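Local coordinates for oxidoreductase, NAD-binding/iron-sulfur cluster-binding protein (Nitratireductor pacificus pht-3B, PDB 6ZXU), which probably carries out reductive dehalogenation, using a cobalamin and two [4Fe-4S] clusters that it binds, at residues A[119-125]-A[143-149]. Residues are numbered along the deposited sequence; the frame is centred on the assembly and turned at random.
Sequences ASMVGIC and ALVFAVQ
V122, I124, L144 and F146 line one apolar face of the antiparallel strands 121-125 and 143-149. L144 (chi1 t, chi2 p) sets its CD1 3.5 Å from V122 CG1 and 3.7 Å from I124 CG1; V122 CG2 lies 4.2 Å from F146 CB. These bulky side chains fill the space beneath helices 103-116 and 168-190, V122 touching A114, L144 L183 and F146 I179. On the other face, C125 SG (chi1 p) meets A143 CB at 4.1 Å, and M121 (chi1 and chi2 t) extends out of the pair to touch L45, L215 and L228. G123 puts no side chain beside V145, while small A143 and A147 lie against V236, F232 and L234 of the next strand. The segment axes come within 4.7 Å, their N-to-C directions 158° apart. Strand 121-126 is one edge of a four-stranded antiparallel sheet ordered 121-126, 142-149, 232-239, 194-198; the sheet 394-399, 422-429, 514-521, 474-477 repeats this topology, consistent with internal duplication, and the present pair lies away from the cofactor sites. V122-F146 and I124-L144 are non-hydrogen-bonded pairs; G123-V145 and C125-A143 each make two N-H...O hydrogen bonds of 2.8-2.9 Å between backbone N and O, and A147 N donates to M121 O at 2.9 Å. A classic beta bulge ends this regular pairing: with S120 at phi/psi -82/-35, A147 O accepts hydrogen bonds from S120 N at 2.8 Å and, weakly, M121 N at 3.4 Å. The short S120 side chain (chi1 m) lets OG accept one from Q149 N at 2.9 Å. A water accepts a hydrogen bond from Q149 NE2 at 2.8 Å and also bonds S120 OG at 2.9 Å, while Q149 OE1 takes the backbone NH of R230.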
ATOM      1  N   ALA A 119      -7.342   9.870   3.172  1.00 17.86           N
ATOM      2  CA  ALA A 119      -8.220  10.784   3.870  1.00 19.12           C
ATOM      3  C   ALA A 119      -9.635  10.237   3.808  1.00 21.41           C
ATOM      4  O   ALA A 119     -10.026   9.629   2.847  1.00 23.30           O
ATOM      5  CB  ALA A 119      -8.186  12.189   3.228  1.00 20.32           C
ATOM      6  N   SER A 120     -10.405  10.472   4.854  1.00 21.18           N
ATOM      7  CA  SER A 120     -11.807  10.069   4.922  1.00 23.24           C
ATOM      8  C   SER A 120     -12.736  11.058   4.224  1.00 20.91           C
ATOM      9  O   SER A 120     -13.736  10.667   3.619  1.00 20.62           O
ATOM     10  CB  SER A 120     -12.266   9.877   6.417  1.00 23.53           C
ATOM     11  OG  SER A 120     -11.494   8.843   7.075  1.00 27.37           O
ATOM     12  N   MET A 121     -12.400  12.332   4.313  1.00 18.14           N
ATOM     13  CA  MET A 121     -13.287  13.426   3.829  1.00 19.71           C
ATOM     14  C   MET A 121     -12.383  14.619   3.603  1.00 18.05           C
ATOM     15  O   MET A 121     -11.469  14.832   4.391  1.00 18.13           O
ATOM     16  CB  MET A 121     -14.313  13.713   4.910  1.00 23.20           C
ATOM     17  CG  MET A 121     -15.323  14.808   4.610  1.00 31.83           C
ATOM     18  SD  MET A 121     -16.586  14.986   5.910  1.00 41.77           S
ATOM     19  CE  MET A 121     -16.921  13.273   6.179  1.00 23.23           C
ATOM     20  N   VAL A 122     -12.558  15.273   2.489  1.00 16.24           N
ATOM     21  CA  VAL A 122     -11.700  16.390   2.085  1.00 18.06           C
ATOM     22  C   VAL A 122     -12.572  17.599   1.640  1.00 21.59           C
ATOM     23  O   VAL A 122     -13.594  17.414   1.030  1.00 19.84           O
ATOM     24  CB  VAL A 122     -10.775  16.011   0.875  1.00 18.13           C
ATOM     25  CG1 VAL A 122      -9.791  17.114   0.591  1.00 22.53           C
ATOM     26  CG2 VAL A 122     -10.040  14.678   1.115  1.00 19.78           C
ATOM     27  N   GLY A 123     -12.119  18.817   1.963  1.00 19.12           N
ATOM     28  CA  GLY A 123     -12.726  20.015   1.455  1.00 22.34           C
ATOM     29  C   GLY A 123     -11.701  21.121   1.336  1.00 21.72           C
ATOM     30  O   GLY A 123     -10.575  21.010   1.799  1.00 22.04           O
ATOM     31  N   ILE A 124     -12.087  22.183   0.674  1.00 20.89           N
ATOM     32  CA  ILE A 124     -11.183  23.328   0.450  1.00 24.26           C
ATOM     33  C   ILE A 124     -11.892  24.629   0.844  1.00 25.62           C
ATOM     34  O   ILE A 124     -13.105  24.797   0.601  1.00 22.96           O
ATOM     35  CB  ILE A 124     -10.790  23.408  -1.036  1.00 24.29           C
ATOM     36  CG1 ILE A 124      -9.819  22.292  -1.351  1.00 22.91           C
ATOM     37  CG2 ILE A 124     -10.109  24.751  -1.364  1.00 23.46           C
ATOM     38  CD1 ILE A 124      -9.687  21.987  -2.796  1.00 23.67           C
ATOM     39  N   CYS A 125     -11.167  25.506   1.506  1.00 25.24           N
ATOM     40  CA  CYS A 125     -11.670  26.844   1.793  1.00 27.71           C
ATOM     41  C   CYS A 125     -10.612  27.903   1.558  1.00 31.00           C
ATOM     42  O   CYS A 125      -9.409  27.597   1.410  1.00 25.66           O
ATOM     43  CB  CYS A 125     -12.210  26.956   3.202  1.00 30.11           C
ATOM     44  SG  CYS A 125     -11.061  26.773   4.524  1.00 29.95           S
ATOM     45  N   ALA A 143      -6.768  26.741   1.891  1.00 25.02           N
ATOM     46  CA  ALA A 143      -6.558  25.636   2.731  1.00 21.76           C
ATOM     47  C   ALA A 143      -7.269  24.386   2.124  1.00 24.24           C
ATOM     48  O   ALA A 143      -8.458  24.420   1.786  1.00 21.75           O
ATOM     49  CB  ALA A 143      -7.050  25.896   4.105  1.00 21.49           C
ATOM     50  N   LEU A 144      -6.488  23.316   1.941  1.00 21.67           N
ATOM     51  CA  LEU A 144      -7.015  21.938   1.817  1.00 21.65           C
ATOM     52  C   LEU A 144      -7.180  21.346   3.180  1.00 21.93           C
ATOM     53  O   LEU A 144      -6.222  21.217   3.898  1.00 22.00           O
ATOM     54  CB  LEU A 144      -6.083  21.098   1.002  1.00 22.22           C
ATOM     55  CG  LEU A 144      -6.560  19.668   0.778  1.00 27.48           C
ATOM     56  CD1 LEU A 144      -7.445  19.580  -0.403  1.00 22.88           C
ATOM     57  CD2 LEU A 144      -5.325  18.850   0.499  1.00 36.65           C
ATOM     58  N   VAL A 145      -8.438  20.988   3.542  1.00 19.44           N
ATOM     59  CA  VAL A 145      -8.741  20.495   4.850  1.00 18.09           C
ATOM     60  C   VAL A 145      -9.202  19.048   4.669  1.00 19.02           C
ATOM     61  O   VAL A 145      -9.951  18.751   3.735  1.00 18.47           O
ATOM     62  CB  VAL A 145      -9.859  21.293   5.529  1.00 18.80           C
ATOM     63  CG1 VAL A 145     -10.004  20.921   6.973  1.00 21.16           C
ATOM     64  CG2 VAL A 145      -9.573  22.800   5.412  1.00 22.73           C
ATOM     65  N   PHE A 146      -8.715  18.164   5.514  1.00 16.94           N
ATOM     66  CA  PHE A 146      -9.107  16.758   5.455  1.00 16.48           C
ATOM     67  C   PHE A 146      -9.254  16.175   6.813  1.00 17.93           C
ATOM     68  O   PHE A 146      -8.630  16.623   7.768  1.00 19.44           O
ATOM     69  CB  PHE A 146      -8.184  15.953   4.601  1.00 16.62           C
ATOM     70  CG  PHE A 146      -6.793  15.912   5.128  1.00 18.21           C
ATOM     71  CD1 PHE A 146      -6.469  14.975   6.131  1.00 20.99           C
ATOM     72  CD2 PHE A 146      -5.815  16.721   4.618  1.00 20.24           C
ATOM     73  CE1 PHE A 146      -5.176  14.896   6.589  1.00 21.47           C
ATOM     74  CE2 PHE A 146      -4.509  16.686   5.141  1.00 23.55           C
ATOM     75  CZ  PHE A 146      -4.196  15.784   6.151  1.00 21.09           C
ATOM     76  N   ALA A 147     -10.131  15.178   6.928  1.00 17.77           N
ATOM     77  CA  ALA A 147     -10.394  14.467   8.183  1.00 19.07           C
ATOM     78  C   ALA A 147      -9.970  13.011   7.948  1.00 19.77           C
ATOM     79  O   ALA A 147     -10.105  12.444   6.853  1.00 20.55           O
ATOM     80  CB  ALA A 147     -11.831  14.510   8.598  1.00 20.27           C
ATOM     81  N   VAL A 148      -9.444  12.427   8.976  1.00 18.19           N
ATOM     82  CA  VAL A 148      -9.260  10.973   9.010  1.00 18.93           C
ATOM     83  C   VAL A 148     -10.126  10.439  10.128  1.00 17.12           C
ATOM     84  O   VAL A 148      -9.995  10.848  11.285  1.00 19.49           O
ATOM     85  CB  VAL A 148      -7.741  10.613   9.201  1.00 16.69           C
ATOM     86  CG1 VAL A 148      -7.532   9.104   9.481  1.00 16.42           C
ATOM     87  CG2 VAL A 148      -6.965  11.044   8.009  1.00 17.30           C
ATOM     88  N   GLN A 149     -10.925   9.429   9.860  1.00 19.48           N
ATOM     89  CA  GLN A 149     -11.735   8.801  10.911  1.00 18.70           C
ATOM     90  C   GLN A 149     -10.917   8.018  11.925  1.00 19.85           C
ATOM     91  O   GLN A 149      -9.904   7.432  11.609  1.00 20.54           O
ATOM     92  CB  GLN A 149     -12.809   7.867  10.270  1.00 19.24           C
ATOM     93  CG  GLN A 149     -13.842   7.450  11.302  1.00 21.78           C
ATOM     94  CD  GLN A 149     -15.119   6.803  10.779  1.00 20.68           C
ATOM     95  OE1 GLN A 149     -16.142   6.774  11.476  1.00 19.89           O
ATOM     96  NE2 GLN A 149     -15.049   6.230   9.618  1.00 21.03           N
TER
HETATM   97  O   HOH W   1     -13.416   6.691   7.335  1.00 41.13           O